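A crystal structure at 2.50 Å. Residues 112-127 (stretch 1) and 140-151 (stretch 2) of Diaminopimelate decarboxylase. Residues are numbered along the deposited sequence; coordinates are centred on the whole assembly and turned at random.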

# COMPACT_ATOMS: atom_id res chain seq x y z
N ILE B 112 -4.70 -22.54 -7.77
CA ILE B 112 -4.04 -23.85 -7.79
C ILE B 112 -4.27 -24.59 -9.11
O ILE B 112 -3.34 -25.15 -9.70
CB ILE B 112 -4.53 -24.73 -6.65
CG1 ILE B 112 -4.06 -24.17 -5.30
CG2 ILE B 112 -3.98 -26.13 -6.81
CD1 ILE B 112 -5.00 -24.50 -4.16
N SER B 113 -5.51 -24.53 -9.58
CA SER B 113 -5.82 -24.98 -10.92
C SER B 113 -4.98 -24.34 -12.01
O SER B 113 -4.43 -25.01 -12.88
CB SER B 113 -7.29 -24.71 -11.18
OG SER B 113 -7.63 -25.28 -12.42
N ALA B 114 -4.83 -23.02 -11.96
CA ALA B 114 -4.09 -22.36 -13.02
C ALA B 114 -2.65 -22.80 -13.01
O ALA B 114 -2.02 -22.97 -14.07
CB ALA B 114 -4.19 -20.86 -12.90
N ALA B 115 -2.12 -22.97 -11.81
CA ALA B 115 -0.70 -23.30 -11.66
C ALA B 115 -0.45 -24.76 -12.08
O ALA B 115 0.57 -25.09 -12.68
CB ALA B 115 -0.28 -23.10 -10.22
N LEU B 116 -1.41 -25.62 -11.74
CA LEU B 116 -1.36 -27.01 -12.19
C LEU B 116 -1.42 -27.08 -13.70
O LEU B 116 -0.55 -27.68 -14.32
CB LEU B 116 -2.51 -27.83 -11.56
CG LEU B 116 -2.23 -28.26 -10.11
CD1 LEU B 116 -3.44 -28.90 -9.46
CD2 LEU B 116 -1.06 -29.21 -10.06
N GLN B 117 -2.38 -26.36 -14.29
CA GLN B 117 -2.49 -26.35 -15.75
C GLN B 117 -1.29 -25.72 -16.44
O GLN B 117 -1.02 -26.02 -17.57
CB GLN B 117 -3.77 -25.66 -16.19
CG GLN B 117 -5.00 -26.45 -15.78
CD GLN B 117 -6.30 -25.70 -15.92
OE1 GLN B 117 -6.86 -25.23 -14.92
NE2 GLN B 117 -6.77 -25.54 -17.14
N ALA B 118 -0.53 -24.89 -15.74
CA ALA B 118 0.71 -24.35 -16.30
C ALA B 118 1.88 -25.23 -15.99
O ALA B 118 3.00 -24.98 -16.45
CB ALA B 118 0.96 -22.97 -15.77
N ASN B 119 1.65 -26.27 -15.17
CA ASN B 119 2.64 -27.32 -14.93
C ASN B 119 3.89 -26.79 -14.22
O ASN B 119 5.04 -27.01 -14.66
CB ASN B 119 2.99 -27.97 -16.27
CG ASN B 119 3.90 -29.15 -16.13
OD1 ASN B 119 3.66 -30.03 -15.31
ND2 ASN B 119 4.98 -29.18 -16.92
N ILE B 120 3.66 -26.12 -13.08
CA ILE B 120 4.77 -25.55 -12.30
C ILE B 120 5.54 -26.62 -11.58
O ILE B 120 5.02 -27.69 -11.34
CB ILE B 120 4.31 -24.51 -11.27
CG1 ILE B 120 3.30 -25.09 -10.29
CG2 ILE B 120 3.68 -23.32 -11.98
CD1 ILE B 120 3.26 -24.33 -8.99
N MET B 121 6.78 -26.30 -11.22
CA MET B 121 7.66 -27.17 -10.47
C MET B 121 7.11 -27.65 -9.11
O MET B 121 7.23 -28.83 -8.81
CB MET B 121 8.99 -26.48 -10.21
CG MET B 121 10.05 -27.38 -9.60
SD MET B 121 11.65 -26.53 -9.46
CE MET B 121 12.18 -26.53 -11.15
N CYS B 122 6.54 -26.77 -8.29
CA CYS B 122 6.27 -27.14 -6.89
C CYS B 122 5.35 -26.14 -6.19
O CYS B 122 5.45 -24.95 -6.41
CB CYS B 122 7.61 -27.27 -6.12
SG CYS B 122 7.55 -28.26 -4.63
N PHE B 123 4.49 -26.65 -5.32
CA PHE B 123 3.69 -25.85 -4.42
C PHE B 123 4.33 -25.92 -3.04
O PHE B 123 4.45 -26.98 -2.49
CB PHE B 123 2.28 -26.41 -4.31
CG PHE B 123 1.47 -26.28 -5.56
CD1 PHE B 123 1.62 -27.19 -6.61
CD2 PHE B 123 0.55 -25.24 -5.70
CE1 PHE B 123 0.87 -27.07 -7.77
CE2 PHE B 123 -0.20 -25.12 -6.86
CZ PHE B 123 -0.04 -26.03 -7.89
N ASN B 124 4.76 -24.79 -2.49
CA ASN B 124 5.27 -24.74 -1.14
C ASN B 124 4.09 -24.57 -0.19
O ASN B 124 3.57 -23.47 -0.04
CB ASN B 124 6.25 -23.58 -1.00
CG ASN B 124 7.53 -23.81 -1.78
OD1 ASN B 124 7.91 -24.96 -2.03
ND2 ASN B 124 8.20 -22.73 -2.18
N VAL B 125 3.67 -25.67 0.43
CA VAL B 125 2.44 -25.72 1.24
C VAL B 125 2.66 -25.25 2.68
O VAL B 125 3.66 -25.58 3.32
CB VAL B 125 1.84 -27.15 1.26
CG1 VAL B 125 0.60 -27.23 2.14
CG2 VAL B 125 1.49 -27.60 -0.14
N GLU B 126 1.65 -24.54 3.19
CA GLU B 126 1.73 -23.84 4.48
C GLU B 126 0.66 -24.27 5.50
O GLU B 126 0.71 -23.86 6.63
CB GLU B 126 1.56 -22.33 4.24
CG GLU B 126 2.59 -21.79 3.25
CD GLU B 126 3.31 -20.53 3.71
OE1 GLU B 126 3.26 -20.24 4.93
OE2 GLU B 126 3.92 -19.84 2.84
N SER B 127 -0.29 -25.09 5.10
CA SER B 127 -1.21 -25.62 6.06
C SER B 127 -1.68 -27.00 5.64
O SER B 127 -1.49 -27.42 4.49
CB SER B 127 -2.40 -24.71 6.22
OG SER B 127 -3.28 -24.85 5.12
N ALA B 140 -9.50 -33.42 -9.37
CA ALA B 140 -10.46 -33.00 -10.38
C ALA B 140 -9.84 -32.83 -11.77
O ALA B 140 -10.54 -32.93 -12.76
CB ALA B 140 -11.16 -31.73 -9.94
N LEU B 141 -8.54 -32.53 -11.86
CA LEU B 141 -7.87 -32.36 -13.14
C LEU B 141 -7.16 -33.61 -13.55
O LEU B 141 -6.47 -33.62 -14.56
CB LEU B 141 -6.82 -31.22 -13.07
CG LEU B 141 -7.29 -29.76 -12.89
CD1 LEU B 141 -6.08 -28.85 -12.71
CD2 LEU B 141 -8.15 -29.29 -14.06
N ASN B 142 -7.23 -34.63 -12.72
CA ASN B 142 -6.44 -35.84 -12.90
C ASN B 142 -4.96 -35.64 -13.18
O ASN B 142 -4.38 -36.27 -14.07
CB ASN B 142 -7.10 -36.76 -13.93
CG ASN B 142 -7.58 -38.04 -13.31
OD1 ASN B 142 -6.77 -38.82 -12.83
ND2 ASN B 142 -8.89 -38.23 -13.25
N VAL B 143 -4.31 -34.80 -12.37
CA VAL B 143 -2.84 -34.70 -12.38
C VAL B 143 -2.31 -34.98 -10.99
O VAL B 143 -3.08 -35.12 -10.05
CB VAL B 143 -2.33 -33.30 -12.83
CG1 VAL B 143 -2.52 -33.12 -14.32
CG2 VAL B 143 -3.01 -32.18 -12.04
N LYS B 144 -0.99 -35.02 -10.88
CA LYS B 144 -0.32 -35.13 -9.60
C LYS B 144 0.46 -33.86 -9.24
O LYS B 144 1.41 -33.46 -9.94
CB LYS B 144 0.60 -36.34 -9.62
CG LYS B 144 -0.15 -37.64 -9.44
CD LYS B 144 0.78 -38.78 -9.09
CE LYS B 144 0.00 -39.95 -8.50
NZ LYS B 144 0.91 -41.03 -8.04
N ALA B 145 0.04 -33.22 -8.14
CA ALA B 145 0.55 -31.90 -7.74
C ALA B 145 1.84 -32.02 -7.01
O ALA B 145 1.88 -32.65 -5.99
CB ALA B 145 -0.48 -31.22 -6.86
N PRO B 146 2.92 -31.43 -7.52
CA PRO B 146 4.19 -31.52 -6.83
C PRO B 146 4.21 -30.59 -5.64
O PRO B 146 3.76 -29.46 -5.76
CB PRO B 146 5.22 -31.06 -7.89
CG PRO B 146 4.46 -30.24 -8.83
CD PRO B 146 3.03 -30.72 -8.81
N ILE B 147 4.73 -31.04 -4.51
CA ILE B 147 4.61 -30.26 -3.27
C ILE B 147 5.81 -30.36 -2.34
O ILE B 147 6.44 -31.41 -2.26
CB ILE B 147 3.36 -30.62 -2.48
CG1 ILE B 147 3.50 -32.01 -1.86
CG2 ILE B 147 2.11 -30.55 -3.33
CD1 ILE B 147 3.78 -31.96 -0.37
N SER B 148 6.16 -29.23 -1.73
CA SER B 148 6.97 -29.22 -0.53
C SER B 148 6.11 -28.74 0.60
O SER B 148 5.01 -28.23 0.40
CB SER B 148 8.16 -28.29 -0.63
OG SER B 148 8.82 -28.41 -1.86
N ILE B 149 6.62 -28.90 1.81
CA ILE B 149 5.99 -28.31 2.95
C ILE B 149 6.91 -27.23 3.41
O ILE B 149 8.12 -27.43 3.47
CB ILE B 149 5.81 -29.31 4.09
CG1 ILE B 149 5.14 -30.61 3.60
CG2 ILE B 149 4.97 -28.68 5.23
CD1 ILE B 149 3.67 -30.47 3.33
N ARG B 150 6.33 -26.07 3.69
CA ARG B 150 7.08 -25.00 4.33
C ARG B 150 7.19 -25.32 5.84
O ARG B 150 6.17 -25.39 6.56
CB ARG B 150 6.41 -23.65 4.14
CG ARG B 150 7.26 -22.49 4.64
CD ARG B 150 6.53 -21.16 4.50
NE ARG B 150 7.32 -20.08 5.04
CZ ARG B 150 7.02 -18.80 4.93
NH1 ARG B 150 5.97 -18.41 4.25
NH2 ARG B 150 7.81 -17.91 5.49
N ILE B 151 8.43 -25.49 6.28
CA ILE B 151 8.73 -25.93 7.59
C ILE B 151 9.37 -24.81 8.36
O ILE B 151 10.15 -24.02 7.83
CB ILE B 151 9.75 -27.10 7.55
CG1 ILE B 151 9.14 -28.30 6.87
CG2 ILE B 151 10.24 -27.46 8.95
CD1 ILE B 151 7.84 -28.75 7.50

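The contact between these two stretches of diaminopimelate decarboxylase is a pairing of neighbouring parallel β-strands, closed by a salt bridge at one end and extended at the other by an apolar patch between a helix and the approach to the second strand. It illustrates a general principle: backbone hydrogen bonds set the register of a parallel pair, and the side chains are then sorted by the alternation of the strand.

Strands 122-125 and 145-151 run in the same direction, their axes 28° apart, and the register matches Phe123 with Ile147, Asn124 with Ser148 and Val125 with Ile149. In a parallel pair, a residue on one strand typically bonds to two residues on the other that flank its partner, and Phe123 does exactly this. Its N donates to Pro146 O at 2.9 Å, while its O accepts from Ser148 N, also at 2.9 Å. The pattern repeats two residues on: Val125 N donates to Ser148 O at 2.9 Å, and Arg150 N donates to Val125 O at 2.7 Å. The last two bonds are nearly straight, with angles at hydrogen of 169° and 170°. Proline has no backbone N-H to give, yet its carbonyl remains available, so Pro146 can take part in the ladder as an acceptor. Two CA-H...O contacts supplement these bonds, Cys122 CA to Pro146 O at 3.6 Å and Ile147 CA to Phe123 O at 3.4 Å.

Alternation places Phe123, Val125, Ile147 and Ile149 on one face of the sheet. Their contacts are apolar and fairly loose: Phe123 CB lies 4.3 Å from Ile147 CG2, and Val125 CB lies 4.3 Å from Ile149 CD1. Val125 also reaches back along the neighbouring strand, with its CG2 4.3 Å from Ile147 CB. The opposite face carries Asn124 and Ser148, whose OD1 and OG are 3.6 Å apart. Near this pair, Cys122 SG approaches Ser148 OG to 3.1 Å, a close contact between two small polar side chains.

Beyond the ladder, Glu126 and Arg150 form a salt bridge. Arg150 extends its side chain with chi1 to chi4 all near 180°, and its NH1 donates to Glu126 OE2 at 2.9 Å. The carboxylate oxygen lies at the edge of the guanidinium, near its plane, where the N-H bonds point; the angle at hydrogen is 160°. Glu126 OE1 and Arg150 NH2 are hydrogen-bonded elsewhere in the structure.

At the other end, the helix of the first stretch meets the residues around the start of the second strand. Leu116 is central here: its CB packs against Leu141 CD1 at 3.9 Å, and its CD2 lies 4.1 Å from Val143 CG2 and 3.8 Å from Ala145 CB. Between helix and ladder, Pro146 CG sits 3.1 Å from Met121 O. In all, the two stretches bury 768 Å², counting both sides.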